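Long-range contacts in cytolethal distending toxin subunit B (Escherichia coli, PDB 2F1N), which nicks DNA as the DNase I-like endonuclease subunit of a three-part toxin, very probably damaging the DNA of intoxicated cells and thereby arresting their cycle at G2/M: residues V18-N22 with M181-D185; I50-A56 with R106-V112; A156-E161 with L193-T198; G184-P190 with R219-V225; P210-T216 with D253-V257. One frame throughout, in Å; residues are numbered along the deposited sequence.

How the contacts relate
Contacts 1 and 2 are core: both use the sheet that holds strands 18-25 and 50-56, and they touch where Trp21 meets Ala52. Contact 2 is a backbone ladder within that sheet; contact 1 is side-chain packing between the two sheets. Contact 4 shares Gly184 and Asp185 with contact 1 and joins the loop after strand 179-183 to strand 222-228 by backbone bonds and aromatic stacking, ending in a more exposed ion pair. Contact 5 lies nearer the surface but reaches contact 4 through Asp222, whose OD2 takes bonds from Thr214 and His254. Contact 3, centred about 16 Å from the chain centre, packs a helix start against a turn, partly buried, with a water bridging its polar edge.

Contact 1 of 5, residues V18-N22 with M181-D185; sequences VATWN and MILGD
Val18, Thr20 and Asn22 reach from strand 18-25 toward Met181, Leu183 and Asp185 across the interior of a two-sheet sandwich. The two strand segments run 7.9 Å apart at 31°, too far for backbone pairing but right for face-to-face packing of sheets, the DNase I-like fold. In the apolar group Val18 turns CG1 anti to its carbonyl carbon (chi1 -53°), which leaves CG2 between that carbon and the backbone N, 3.6 Å from Met181 SD and 3.9 Å from Leu183 CD2. Thr20 CB sits against Leu183 CB at 3.8 Å. Thr20 turns its hydroxyl over the glycine, with OG1 3.4 Å from Gly184 CA, while its polar partner is the side-chain amide of Gln54. The polar group is one hydrogen bond at the end of the interface: Asn22 ND2 donates to Asp185 OD2 over 3.0 Å. The acceptor oxygen lies almost in the Asn22 amide plane and is met on its anti lone pair, although amide and carboxylate planes are turned 49° apart. Asn22 ND2 also donates to Glu55, and OD1 accepts from Gln24 N, so both ends of the amide are engaged and its rotation is fixed. The chemistry thus changes from hydrocarbon and sulfur to a polar network in which buried Asn22, through ND2, ties together the carboxylates of Asp185 and Glu55.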
# COMPACT_ATOMS: atom_id res chain seq x y z
N VAL A 18 4.93 -8.65 -0.68
CA VAL A 18 4.11 -7.52 -0.24
C VAL A 18 2.66 -7.82 -0.60
O VAL A 18 2.35 -8.79 -1.31
CB VAL A 18 4.58 -6.18 -0.88
CG1 VAL A 18 6.10 -5.94 -0.62
CG2 VAL A 18 4.32 -6.16 -2.37
N ALA A 19 1.74 -7.02 -0.08
CA ALA A 19 0.32 -7.21 -0.43
C ALA A 19 -0.46 -5.94 -0.18
O ALA A 19 0.04 -4.97 0.39
CB ALA A 19 -0.30 -8.37 0.45
N THR A 20 -1.69 -5.90 -0.70
CA THR A 20 -2.56 -4.77 -0.48
C THR A 20 -3.96 -5.30 -0.15
O THR A 20 -4.39 -6.33 -0.70
CB THR A 20 -2.56 -3.87 -1.73
OG1 THR A 20 -3.48 -2.80 -1.55
CG2 THR A 20 -3.09 -4.62 -2.98
N TRP A 21 -4.64 -4.64 0.80
CA TRP A 21 -6.00 -5.02 1.12
C TRP A 21 -6.86 -3.81 1.51
O TRP A 21 -6.50 -3.03 2.39
CB TRP A 21 -5.93 -6.03 2.30
CG TRP A 21 -7.28 -6.69 2.57
CD1 TRP A 21 -8.28 -6.94 1.67
CD2 TRP A 21 -7.79 -7.12 3.85
NE1 TRP A 21 -9.37 -7.52 2.29
CE2 TRP A 21 -9.09 -7.64 3.63
CE3 TRP A 21 -7.26 -7.14 5.16
CZ2 TRP A 21 -9.86 -8.18 4.68
CZ3 TRP A 21 -8.02 -7.65 6.19
CH2 TRP A 21 -9.32 -8.18 5.94
N ASN A 22 -8.00 -3.65 0.84
CA ASN A 22 -8.96 -2.65 1.27
C ASN A 22 -9.91 -3.40 2.21
O ASN A 22 -10.66 -4.29 1.78
CB ASN A 22 -9.70 -2.11 0.03
CG ASN A 22 -10.82 -1.13 0.36
OD1 ASN A 22 -11.36 -1.13 1.44
ND2 ASN A 22 -11.19 -0.30 -0.61
N MET A 181 7.04 1.10 -5.28
CA MET A 181 5.90 0.28 -5.59
C MET A 181 4.69 0.94 -4.96
O MET A 181 4.73 1.25 -3.79
CB MET A 181 6.05 -1.14 -5.04
CG MET A 181 4.91 -2.00 -5.56
SD MET A 181 4.91 -3.70 -4.98
CE MET A 181 6.52 -4.26 -5.53
N ILE A 182 3.65 1.15 -5.76
CA ILE A 182 2.38 1.69 -5.24
C ILE A 182 1.38 0.53 -5.17
O ILE A 182 1.06 -0.11 -6.19
CB ILE A 182 1.84 2.78 -6.18
CG1 ILE A 182 2.91 3.85 -6.51
CG2 ILE A 182 0.60 3.42 -5.50
CD1 ILE A 182 2.53 4.82 -7.65
N LEU A 183 0.85 0.26 -3.98
CA LEU A 183 -0.06 -0.88 -3.77
C LEU A 183 -1.38 -0.28 -3.36
O LEU A 183 -1.43 0.54 -2.44
CB LEU A 183 0.46 -1.70 -2.59
CG LEU A 183 1.76 -2.48 -2.87
CD1 LEU A 183 2.63 -2.65 -1.58
CD2 LEU A 183 1.33 -3.85 -3.40
N GLY A 184 -2.44 -0.61 -4.05
CA GLY A 184 -3.69 -0.06 -3.57
C GLY A 184 -4.89 -0.37 -4.38
O GLY A 184 -4.85 -1.25 -5.26
N ASP A 185 -5.98 0.29 -3.97
CA ASP A 185 -7.24 0.21 -4.67
C ASP A 185 -7.28 1.39 -5.61
O ASP A 185 -7.53 2.55 -5.23
CB ASP A 185 -8.40 0.24 -3.65
CG ASP A 185 -9.76 0.19 -4.29
OD1 ASP A 185 -9.90 0.20 -5.56
OD2 ASP A 185 -10.77 0.19 -3.55

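Contact 2 of 5, residues I50-A56 with R106-V112; sequences ILAVQEA and RVNLALV
Val112 pairs with Leu51 at one end of an antiparallel ladder, and it buries more surface here than any other residue. Its N donates to Leu51 O at 2.8 Å, and its O accepts from Leu51 N at 2.9 Å, both in the carbonyl plane. With CG1 anti to the backbone N (chi1 -169°), its CG2 lies 4.3 Å from Val53 CG2 on the same face. Ala110 forms the next hydrogen-bonded pair, its O accepting from Val53 N at 2.7 Å, and its CB touches both Val53 CB (4.1 Å) and Ala56 CB (4.2 Å). These are inner strands of the larger sheet of the sandwich: strand 50-56 has strand 18-25 as a parallel neighbour on its other edge, and Phe97 of strand 92-98 packs on Ala110 and Ala56. Beyond the Val53-Ala110 pair the chain turns a corner, and Glu55 takes up positive phi (46°). Asn108 O is bonded by Ala56 N at 2.9 Å, the donor standing well above the carbonyl plane. Glu55 N gives its hydrogen to a water that also donates weakly to Val107 O. The Glu55 chain leaves alongside Arg106 O, 3.3 Å from CG, and extends beyond it to carry OE2 to Asn22 ND2.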
# COMPACT_ATOMS: atom_id res chain seq x y z
N ILE A 50 5.44 -6.38 3.80
CA ILE A 50 4.79 -5.07 3.77
C ILE A 50 3.35 -5.30 3.35
O ILE A 50 3.09 -5.99 2.36
CB ILE A 50 5.51 -4.12 2.81
CG1 ILE A 50 6.88 -3.76 3.43
CG2 ILE A 50 4.72 -2.79 2.68
CD1 ILE A 50 7.88 -3.29 2.51
N LEU A 51 2.41 -4.77 4.13
CA LEU A 51 1.02 -4.76 3.75
C LEU A 51 0.51 -3.29 3.63
O LEU A 51 0.58 -2.51 4.60
CB LEU A 51 0.15 -5.52 4.79
CG LEU A 51 -1.37 -5.48 4.57
CD1 LEU A 51 -1.77 -6.21 3.25
CD2 LEU A 51 -2.09 -6.04 5.80
N ALA A 52 -0.07 -2.97 2.47
CA ALA A 52 -0.73 -1.70 2.27
C ALA A 52 -2.21 -1.92 2.57
O ALA A 52 -2.82 -2.89 2.10
CB ALA A 52 -0.55 -1.19 0.81
N VAL A 53 -2.76 -1.00 3.33
CA VAL A 53 -4.18 -1.11 3.74
C VAL A 53 -4.96 0.15 3.34
O VAL A 53 -4.44 1.30 3.50
CB VAL A 53 -4.28 -1.31 5.30
CG1 VAL A 53 -5.78 -1.60 5.74
CG2 VAL A 53 -3.34 -2.43 5.77
N GLN A 54 -6.19 -0.06 2.83
CA GLN A 54 -7.12 1.05 2.56
C GLN A 54 -8.43 0.84 3.37
O GLN A 54 -8.67 -0.28 3.83
CB GLN A 54 -7.46 1.18 1.05
CG GLN A 54 -6.13 1.26 0.19
CD GLN A 54 -5.61 -0.13 -0.11
OE1 GLN A 54 -6.40 -1.07 -0.33
NE2 GLN A 54 -4.26 -0.31 -0.05
N GLU A 55 -9.18 1.92 3.58
CA GLU A 55 -10.36 1.92 4.50
C GLU A 55 -9.96 1.22 5.80
O GLU A 55 -10.64 0.29 6.28
CB GLU A 55 -11.56 1.25 3.82
CG GLU A 55 -11.89 1.95 2.51
CD GLU A 55 -13.19 1.47 1.86
OE1 GLU A 55 -14.15 1.05 2.57
OE2 GLU A 55 -13.25 1.63 0.63
N ALA A 56 -8.88 1.72 6.40
CA ALA A 56 -8.19 0.96 7.46
C ALA A 56 -8.88 1.06 8.83
O ALA A 56 -8.53 0.30 9.75
CB ALA A 56 -6.70 1.42 7.58
N ARG A 106 -13.75 6.31 7.44
CA ARG A 106 -13.98 5.16 6.56
C ARG A 106 -13.01 5.09 5.38
O ARG A 106 -13.13 4.23 4.49
CB ARG A 106 -15.43 5.16 6.06
CG ARG A 106 -16.37 4.30 6.95
CD ARG A 106 -17.84 4.36 6.57
NE ARG A 106 -18.38 5.69 6.85
CZ ARG A 106 -19.08 6.00 7.93
NH1 ARG A 106 -19.33 5.08 8.86
NH2 ARG A 106 -19.52 7.24 8.10
N VAL A 107 -12.08 6.04 5.33
CA VAL A 107 -11.12 6.05 4.23
C VAL A 107 -9.68 6.24 4.76
O VAL A 107 -8.79 6.76 4.07
CB VAL A 107 -11.53 7.07 3.06
CG1 VAL A 107 -12.90 6.70 2.47
CG2 VAL A 107 -11.53 8.51 3.52
N ASN A 108 -9.43 5.70 5.97
CA ASN A 108 -8.05 5.80 6.52
C ASN A 108 -7.08 4.89 5.78
O ASN A 108 -7.47 3.91 5.20
CB ASN A 108 -8.04 5.52 8.01
CG ASN A 108 -8.85 6.56 8.78
OD1 ASN A 108 -8.98 7.69 8.36
ND2 ASN A 108 -9.29 6.19 9.96
N LEU A 109 -5.80 5.24 5.84
CA LEU A 109 -4.75 4.48 5.15
C LEU A 109 -3.72 3.95 6.12
O LEU A 109 -3.45 4.58 7.16
CB LEU A 109 -3.99 5.37 4.16
CG LEU A 109 -4.80 5.84 2.96
CD1 LEU A 109 -4.03 7.03 2.36
CD2 LEU A 109 -5.06 4.75 1.98
N ALA A 110 -3.14 2.79 5.78
CA ALA A 110 -2.00 2.28 6.57
C ALA A 110 -1.01 1.48 5.75
O ALA A 110 -1.35 0.92 4.70
CB ALA A 110 -2.49 1.40 7.79
N LEU A 111 0.21 1.43 6.26
CA LEU A 111 1.21 0.44 5.84
C LEU A 111 1.68 -0.28 7.09
O LEU A 111 1.96 0.34 8.14
CB LEU A 111 2.36 1.17 5.18
CG LEU A 111 2.17 1.67 3.76
CD1 LEU A 111 3.18 2.81 3.49
CD2 LEU A 111 2.45 0.48 2.80
N VAL A 112 1.81 -1.60 6.99
CA VAL A 112 2.32 -2.42 8.08
C VAL A 112 3.62 -3.06 7.57
O VAL A 112 3.65 -3.58 6.43
CB VAL A 112 1.34 -3.53 8.43
CG1 VAL A 112 1.76 -4.22 9.76
CG2 VAL A 112 -0.09 -2.94 8.55
O HOH W 1 -8.65 4.37 2.31

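Contact 3 of 5, residues A156-E161 with L193-T198; sequences APALVE and LEMNLT
Pro157 and Leu197 bring the backbones to 5.6 Å between CA atoms, where the first turn of helix 156-168 meets the type I turn Glu194-Leu197. Leu193 holds CG anti to its backbone N (chi1 178°), and its CD1 is carried against the start of the helix, 3.4 Å from Pro157 N and 3.8 Å from Ala156 CB. The proline ring lies side by side with Asn196, CG to CB 3.8 Å. Leu197 crosses Val160 at about a right angle, with CD2 3.9 Å from Val160 CB. Glu161 stretches out to accept from Thr198 N on the anti side of OE2, a long bond of 3.3 Å. One water donates both to this oxygen and to Asn196 O. Residues 193-198 belong to the nuclear localization signal, and Thr198 is the N-cap of helix 199-203, whose Val201 packs on Val160 and Glu161; Leu193 also packs on Tyr223 and Val225 of strand 222-228 and on Ile207 of strand 205-208.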
# COMPACT_ATOMS: atom_id res chain seq x y z
N ALA A 156 -6.55 7.93 -10.25
CA ALA A 156 -5.49 6.91 -10.27
C ALA A 156 -4.26 7.29 -11.10
O ALA A 156 -3.13 7.16 -10.59
CB ALA A 156 -6.03 5.51 -10.66
N PRO A 157 -4.40 7.73 -12.36
CA PRO A 157 -3.19 8.08 -13.13
C PRO A 157 -2.37 9.20 -12.46
O PRO A 157 -1.14 9.13 -12.42
CB PRO A 157 -3.74 8.57 -14.47
CG PRO A 157 -5.09 7.85 -14.64
CD PRO A 157 -5.62 7.86 -13.19
N ALA A 158 -3.05 10.21 -11.94
CA ALA A 158 -2.38 11.32 -11.25
C ALA A 158 -1.67 10.90 -9.97
O ALA A 158 -0.60 11.46 -9.64
CB ALA A 158 -3.43 12.42 -10.92
N LEU A 159 -2.25 9.94 -9.22
CA LEU A 159 -1.53 9.36 -8.07
C LEU A 159 -0.20 8.71 -8.49
O LEU A 159 0.83 8.90 -7.82
CB LEU A 159 -2.38 8.33 -7.34
CG LEU A 159 -3.56 8.99 -6.60
CD1 LEU A 159 -4.62 7.89 -6.17
CD2 LEU A 159 -3.07 9.80 -5.40
N VAL A 160 -0.24 7.92 -9.55
CA VAL A 160 0.97 7.23 -10.01
C VAL A 160 1.96 8.30 -10.46
O VAL A 160 3.17 8.20 -10.15
CB VAL A 160 0.70 6.26 -11.17
CG1 VAL A 160 2.03 5.63 -11.68
CG2 VAL A 160 -0.24 5.13 -10.72
N GLU A 161 1.47 9.29 -11.20
CA GLU A 161 2.32 10.36 -11.69
C GLU A 161 2.97 11.18 -10.55
O GLU A 161 4.16 11.59 -10.64
CB GLU A 161 1.59 11.24 -12.71
CG GLU A 161 1.23 10.43 -13.96
CD GLU A 161 0.12 11.01 -14.81
OE1 GLU A 161 -0.51 12.01 -14.41
OE2 GLU A 161 -0.14 10.42 -15.90
N LEU A 193 -5.86 2.12 -16.22
CA LEU A 193 -4.83 2.98 -15.68
C LEU A 193 -3.65 3.16 -16.69
O LEU A 193 -3.23 4.29 -16.92
CB LEU A 193 -4.27 2.33 -14.41
CG LEU A 193 -3.13 3.08 -13.72
CD1 LEU A 193 -3.52 4.56 -13.36
CD2 LEU A 193 -2.80 2.26 -12.45
N GLU A 194 -3.16 2.06 -17.27
CA GLU A 194 -1.94 2.09 -18.09
C GLU A 194 -2.09 3.07 -19.25
O GLU A 194 -1.19 3.90 -19.51
CB GLU A 194 -1.60 0.67 -18.61
CG GLU A 194 -0.41 0.63 -19.58
CD GLU A 194 0.93 0.92 -18.92
OE1 GLU A 194 0.99 1.07 -17.67
OE2 GLU A 194 1.95 1.02 -19.66
N MET A 195 -3.26 3.02 -19.92
CA MET A 195 -3.52 3.84 -21.13
C MET A 195 -3.69 5.34 -20.85
O MET A 195 -3.66 6.16 -21.78
CB MET A 195 -4.67 3.29 -21.98
CG MET A 195 -6.06 3.82 -21.59
SD MET A 195 -7.43 2.85 -22.27
CE MET A 195 -7.98 3.76 -23.61
N ASN A 196 -3.88 5.68 -19.58
CA ASN A 196 -4.05 7.04 -19.12
C ASN A 196 -2.84 7.62 -18.39
O ASN A 196 -2.89 8.71 -17.84
CB ASN A 196 -5.38 7.14 -18.34
CG ASN A 196 -6.56 7.09 -19.29
OD1 ASN A 196 -6.71 8.01 -20.08
ND2 ASN A 196 -7.36 6.01 -19.26
N LEU A 197 -1.73 6.89 -18.41
CA LEU A 197 -0.46 7.42 -17.93
C LEU A 197 0.30 8.14 -19.04
O LEU A 197 0.15 7.80 -20.21
CB LEU A 197 0.42 6.29 -17.37
CG LEU A 197 -0.16 5.59 -16.16
CD1 LEU A 197 0.61 4.35 -15.91
CD2 LEU A 197 -0.13 6.52 -14.94
N THR A 198 1.09 9.15 -18.68
CA THR A 198 1.97 9.79 -19.67
C THR A 198 3.01 8.81 -20.21
O THR A 198 3.35 7.81 -19.59
CB THR A 198 2.71 11.03 -19.10
OG1 THR A 198 3.43 10.63 -17.93
CG2 THR A 198 1.75 12.08 -18.60
O HOH W 2 -1.69 11.77 -17.55

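Contact 4 of 5, residues G184-P190 with R219-V225; sequences GDFNREP and RTLDYAV
Tyr223 is gripped between Phe186 and Pro190, the tight half. Phe186 forms an offset stack over one face, centroids 4.8 Å apart and planes at 30°, while Pro190 CG makes a CH-pi contact over the opposite face, 3.9 Å from the ring centroid. With CG between its backbone N and carbonyl carbon (chi1 49°), Tyr223 folds its ring back over the loop, and OH donates to Arg188 O at 2.8 Å from above the carbonyl plane. Alongside, the backbones form a short antiparallel bridge: Gly184 and Tyr223 exchange two bonds, and Phe186 N reaches Leu221 O at 2.8 Å. Thr220 O, buried, lacks a hydrogen-bond partner but meets Glu189 CA in a CA-H...O contact of 3.4 Å. The other half, at Arg219, is looser and faces solvent. Thr220 N donates to Glu189 OE2 over 2.8 Å from well above the carboxylate plane. Glu189 OE1 makes a 3.5 Å salt bridge with Arg219 NH1, and Leu221 CD2 lies over one face of that guanidinium. Gly-Asp-Phe-Asn is a signature of DNase I-like enzymes. The chemistry implies a loop pinned by stacking and backbone bonds, the Asp185 and Asp222 carboxylates crossing obliquely with OD1 atoms 3.9 Å apart.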
# COMPACT_ATOMS: atom_id res chain seq x y z
N GLY A 184 -2.44 -0.61 -4.05
CA GLY A 184 -3.69 -0.06 -3.57
C GLY A 184 -4.89 -0.37 -4.38
O GLY A 184 -4.85 -1.25 -5.26
N ASP A 185 -5.98 0.29 -3.97
CA ASP A 185 -7.24 0.21 -4.67
C ASP A 185 -7.28 1.39 -5.61
O ASP A 185 -7.53 2.55 -5.23
CB ASP A 185 -8.40 0.24 -3.65
CG ASP A 185 -9.76 0.19 -4.29
OD1 ASP A 185 -9.90 0.20 -5.56
OD2 ASP A 185 -10.77 0.19 -3.55
N PHE A 186 -7.04 1.08 -6.88
CA PHE A 186 -6.99 2.13 -7.89
C PHE A 186 -8.34 2.47 -8.47
O PHE A 186 -8.49 3.46 -9.21
CB PHE A 186 -6.01 1.72 -9.00
CG PHE A 186 -4.59 1.69 -8.55
CD1 PHE A 186 -3.85 2.88 -8.45
CD2 PHE A 186 -3.97 0.49 -8.19
CE1 PHE A 186 -2.51 2.85 -7.99
CE2 PHE A 186 -2.62 0.44 -7.75
CZ PHE A 186 -1.90 1.63 -7.67
N ASN A 187 -9.34 1.64 -8.17
CA ASN A 187 -10.74 1.92 -8.57
C ASN A 187 -10.94 2.10 -10.07
O ASN A 187 -11.90 2.74 -10.50
CB ASN A 187 -11.34 3.11 -7.77
CG ASN A 187 -12.21 2.64 -6.63
OD1 ASN A 187 -13.03 1.71 -6.78
ND2 ASN A 187 -12.04 3.24 -5.47
N ARG A 188 -10.06 1.48 -10.84
CA ARG A 188 -10.16 1.28 -12.30
C ARG A 188 -9.32 0.06 -12.64
O ARG A 188 -8.42 -0.31 -11.86
CB ARG A 188 -9.72 2.53 -13.07
CG ARG A 188 -8.25 2.92 -12.88
CD ARG A 188 -7.86 3.97 -13.95
NE ARG A 188 -8.43 5.28 -13.70
CZ ARG A 188 -8.42 6.29 -14.61
NH1 ARG A 188 -7.94 6.07 -15.85
NH2 ARG A 188 -8.89 7.49 -14.32
N GLU A 189 -9.60 -0.59 -13.78
CA GLU A 189 -8.94 -1.81 -14.15
C GLU A 189 -7.50 -1.48 -14.61
O GLU A 189 -7.24 -0.37 -14.97
CB GLU A 189 -9.76 -2.53 -15.27
CG GLU A 189 -10.06 -3.97 -14.95
CD GLU A 189 -11.35 -4.15 -14.18
OE1 GLU A 189 -11.94 -3.15 -13.76
OE2 GLU A 189 -11.78 -5.32 -14.05
N PRO A 190 -6.58 -2.43 -14.52
CA PRO A 190 -5.17 -2.20 -14.87
C PRO A 190 -4.92 -1.56 -16.25
O PRO A 190 -4.17 -0.59 -16.38
CB PRO A 190 -4.60 -3.61 -14.79
CG PRO A 190 -5.39 -4.27 -13.77
CD PRO A 190 -6.79 -3.81 -14.01
N ARG A 219 -14.55 -7.05 -10.72
CA ARG A 219 -13.60 -6.08 -11.27
C ARG A 219 -12.23 -6.32 -10.63
O ARG A 219 -12.16 -6.83 -9.50
CB ARG A 219 -14.08 -4.64 -11.03
CG ARG A 219 -15.39 -4.34 -11.86
CD ARG A 219 -15.31 -3.05 -12.69
NE ARG A 219 -15.42 -1.91 -11.77
CZ ARG A 219 -14.81 -0.73 -11.90
NH1 ARG A 219 -14.01 -0.46 -12.95
NH2 ARG A 219 -15.01 0.18 -10.96
N THR A 220 -11.18 -5.94 -11.35
CA THR A 220 -9.82 -6.05 -10.84
C THR A 220 -9.39 -4.62 -10.51
O THR A 220 -9.00 -3.87 -11.40
CB THR A 220 -8.93 -6.65 -11.93
OG1 THR A 220 -9.36 -8.02 -12.19
CG2 THR A 220 -7.47 -6.79 -11.47
N LEU A 221 -9.54 -4.23 -9.25
CA LEU A 221 -9.31 -2.84 -8.83
C LEU A 221 -8.10 -2.67 -7.92
O LEU A 221 -7.65 -1.54 -7.68
CB LEU A 221 -10.53 -2.34 -8.07
CG LEU A 221 -11.83 -2.34 -8.87
CD1 LEU A 221 -12.97 -1.70 -8.03
CD2 LEU A 221 -11.69 -1.68 -10.23
N ASP A 222 -7.62 -3.79 -7.37
CA ASP A 222 -6.57 -3.76 -6.33
C ASP A 222 -5.34 -4.43 -6.90
O ASP A 222 -5.38 -5.63 -7.23
CB ASP A 222 -7.06 -4.55 -5.11
CG ASP A 222 -8.35 -4.03 -4.57
OD1 ASP A 222 -8.28 -2.98 -3.87
OD2 ASP A 222 -9.49 -4.55 -4.82
N TYR A 223 -4.24 -3.70 -6.97
CA TYR A 223 -3.05 -4.27 -7.58
C TYR A 223 -1.87 -3.36 -7.29
O TYR A 223 -1.94 -2.53 -6.37
CB TYR A 223 -3.32 -4.50 -9.10
CG TYR A 223 -3.92 -3.34 -9.85
CD1 TYR A 223 -3.10 -2.37 -10.45
CD2 TYR A 223 -5.32 -3.22 -10.03
CE1 TYR A 223 -3.66 -1.28 -11.17
CE2 TYR A 223 -5.91 -2.11 -10.71
CZ TYR A 223 -5.08 -1.18 -11.29
OH TYR A 223 -5.63 -0.13 -11.94
N ALA A 224 -0.77 -3.52 -8.04
CA ALA A 224 0.48 -2.78 -7.76
C ALA A 224 1.04 -2.12 -9.00
O ALA A 224 0.86 -2.62 -10.12
CB ALA A 224 1.55 -3.69 -7.13
N VAL A 225 1.75 -0.99 -8.81
CA VAL A 225 2.52 -0.37 -9.91
C VAL A 225 3.94 -0.26 -9.40
O VAL A 225 4.18 0.40 -8.41
CB VAL A 225 1.97 1.05 -10.28
CG1 VAL A 225 2.79 1.64 -11.46
CG2 VAL A 225 0.45 1.03 -10.57

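Contact 5 of 5, residues P210-T216 with D253-V257; sequences PAAATQT and DHFPV
Gln215 is wedged between the rings of His254 and Phe255, where two loops of the DNase I-like sandwich meet through a single backbone bridge. One of them carries the Ser-Asp-His sequence that is characteristic of this family. Over one face of the imidazole stands Gln215 CB, 4.0 Å from the ring centroid and 15° off its normal, a CH-pi contact. The Gln215 side chain then runs beside His254, pointing the same way, with amide and ring planes 57° apart. At the other ring, Gln215 CA lies over the rim of one Phe255 face, while Ala213 O meets the edge of that ring in its plane, 3.5 Å from CD2. His254 ND1 bonds Asp222 OD2, as does Thr214 OG1, so the same carboxylate orients a residue from each loop. Deeper in, Val257 crosses Thr214 and Pro210 at about right angles, with Val257 CG2 3.7 Å from Thr214 CG2. Thr216 N adds a weak bond to Asp253 O. The straighter link is Phe255 N to Thr214 O, 2.9 Å long, with an angle of 165° at the hydrogen.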
# COMPACT_ATOMS: atom_id res chain seq x y z
N PRO A 210 -3.43 -9.16 -10.69
CA PRO A 210 -3.80 -10.58 -10.72
C PRO A 210 -4.76 -10.86 -11.89
O PRO A 210 -5.46 -10.00 -12.39
CB PRO A 210 -4.47 -10.80 -9.36
CG PRO A 210 -5.15 -9.49 -9.04
CD PRO A 210 -4.21 -8.41 -9.67
N ALA A 211 -4.78 -12.11 -12.33
CA ALA A 211 -5.67 -12.44 -13.42
C ALA A 211 -7.18 -12.39 -13.03
O ALA A 211 -8.09 -12.12 -13.88
CB ALA A 211 -5.25 -13.75 -14.04
N ALA A 212 -7.43 -12.53 -11.73
CA ALA A 212 -8.78 -12.64 -11.21
C ALA A 212 -9.31 -11.32 -10.72
O ALA A 212 -8.53 -10.37 -10.57
CB ALA A 212 -8.79 -13.68 -10.08
N ALA A 213 -10.62 -11.27 -10.46
CA ALA A 213 -11.25 -10.13 -9.86
C ALA A 213 -10.77 -9.98 -8.42
O ALA A 213 -10.40 -11.00 -7.77
CB ALA A 213 -12.73 -10.32 -9.86
N THR A 214 -10.76 -8.74 -7.94
CA THR A 214 -10.26 -8.46 -6.59
C THR A 214 -11.38 -7.96 -5.70
O THR A 214 -11.16 -7.64 -4.52
CB THR A 214 -9.11 -7.40 -6.56
OG1 THR A 214 -9.61 -6.13 -6.99
CG2 THR A 214 -8.01 -7.75 -7.52
N GLN A 215 -12.57 -7.91 -6.26
CA GLN A 215 -13.74 -7.60 -5.48
C GLN A 215 -14.94 -8.40 -5.96
O GLN A 215 -14.85 -9.17 -6.92
CB GLN A 215 -14.02 -6.09 -5.33
CG GLN A 215 -14.04 -5.24 -6.59
CD GLN A 215 -15.08 -4.10 -6.46
OE1 GLN A 215 -15.11 -3.34 -5.47
NE2 GLN A 215 -15.93 -3.98 -7.44
N THR A 216 -16.04 -8.29 -5.24
CA THR A 216 -17.14 -9.24 -5.46
C THR A 216 -17.95 -8.91 -6.71
O THR A 216 -18.96 -9.59 -7.00
CB THR A 216 -18.08 -9.23 -4.24
OG1 THR A 216 -18.37 -7.88 -3.90
CG2 THR A 216 -17.37 -9.77 -2.99
N ASP A 253 -15.59 -6.65 0.83
CA ASP A 253 -15.90 -7.05 -0.53
C ASP A 253 -14.64 -7.08 -1.39
O ASP A 253 -14.70 -7.49 -2.54
CB ASP A 253 -16.93 -6.11 -1.15
CG ASP A 253 -18.28 -6.18 -0.44
OD1 ASP A 253 -18.59 -7.18 0.23
OD2 ASP A 253 -19.13 -5.28 -0.56
N HIS A 254 -13.50 -6.65 -0.82
CA HIS A 254 -12.20 -6.75 -1.51
C HIS A 254 -11.36 -7.86 -0.96
O HIS A 254 -11.35 -8.14 0.25
CB HIS A 254 -11.42 -5.42 -1.38
CG HIS A 254 -12.06 -4.27 -2.09
ND1 HIS A 254 -11.60 -3.79 -3.29
CD2 HIS A 254 -13.15 -3.52 -1.78
CE1 HIS A 254 -12.35 -2.77 -3.67
NE2 HIS A 254 -13.31 -2.59 -2.77
N PHE A 255 -10.60 -8.50 -1.84
CA PHE A 255 -9.74 -9.59 -1.44
C PHE A 255 -8.33 -9.05 -1.38
O PHE A 255 -8.00 -8.17 -2.17
CB PHE A 255 -9.77 -10.65 -2.52
CG PHE A 255 -11.15 -10.99 -3.03
CD1 PHE A 255 -12.23 -11.14 -2.16
CD2 PHE A 255 -11.35 -11.17 -4.39
CE1 PHE A 255 -13.51 -11.43 -2.65
CE2 PHE A 255 -12.63 -11.46 -4.90
CZ PHE A 255 -13.70 -11.61 -4.03
N PRO A 256 -7.52 -9.56 -0.46
CA PRO A 256 -6.10 -9.20 -0.39
C PRO A 256 -5.40 -9.72 -1.60
O PRO A 256 -5.71 -10.85 -2.11
CB PRO A 256 -5.56 -9.97 0.83
CG PRO A 256 -6.73 -10.55 1.50
CD PRO A 256 -7.92 -10.52 0.59
N VAL A 257 -4.45 -8.92 -2.06
CA VAL A 257 -3.72 -9.23 -3.30
C VAL A 257 -2.27 -9.21 -2.97
O VAL A 257 -1.78 -8.20 -2.42
CB VAL A 257 -4.05 -8.22 -4.42
CG1 VAL A 257 -3.16 -8.46 -5.66
CG2 VAL A 257 -5.53 -8.38 -4.84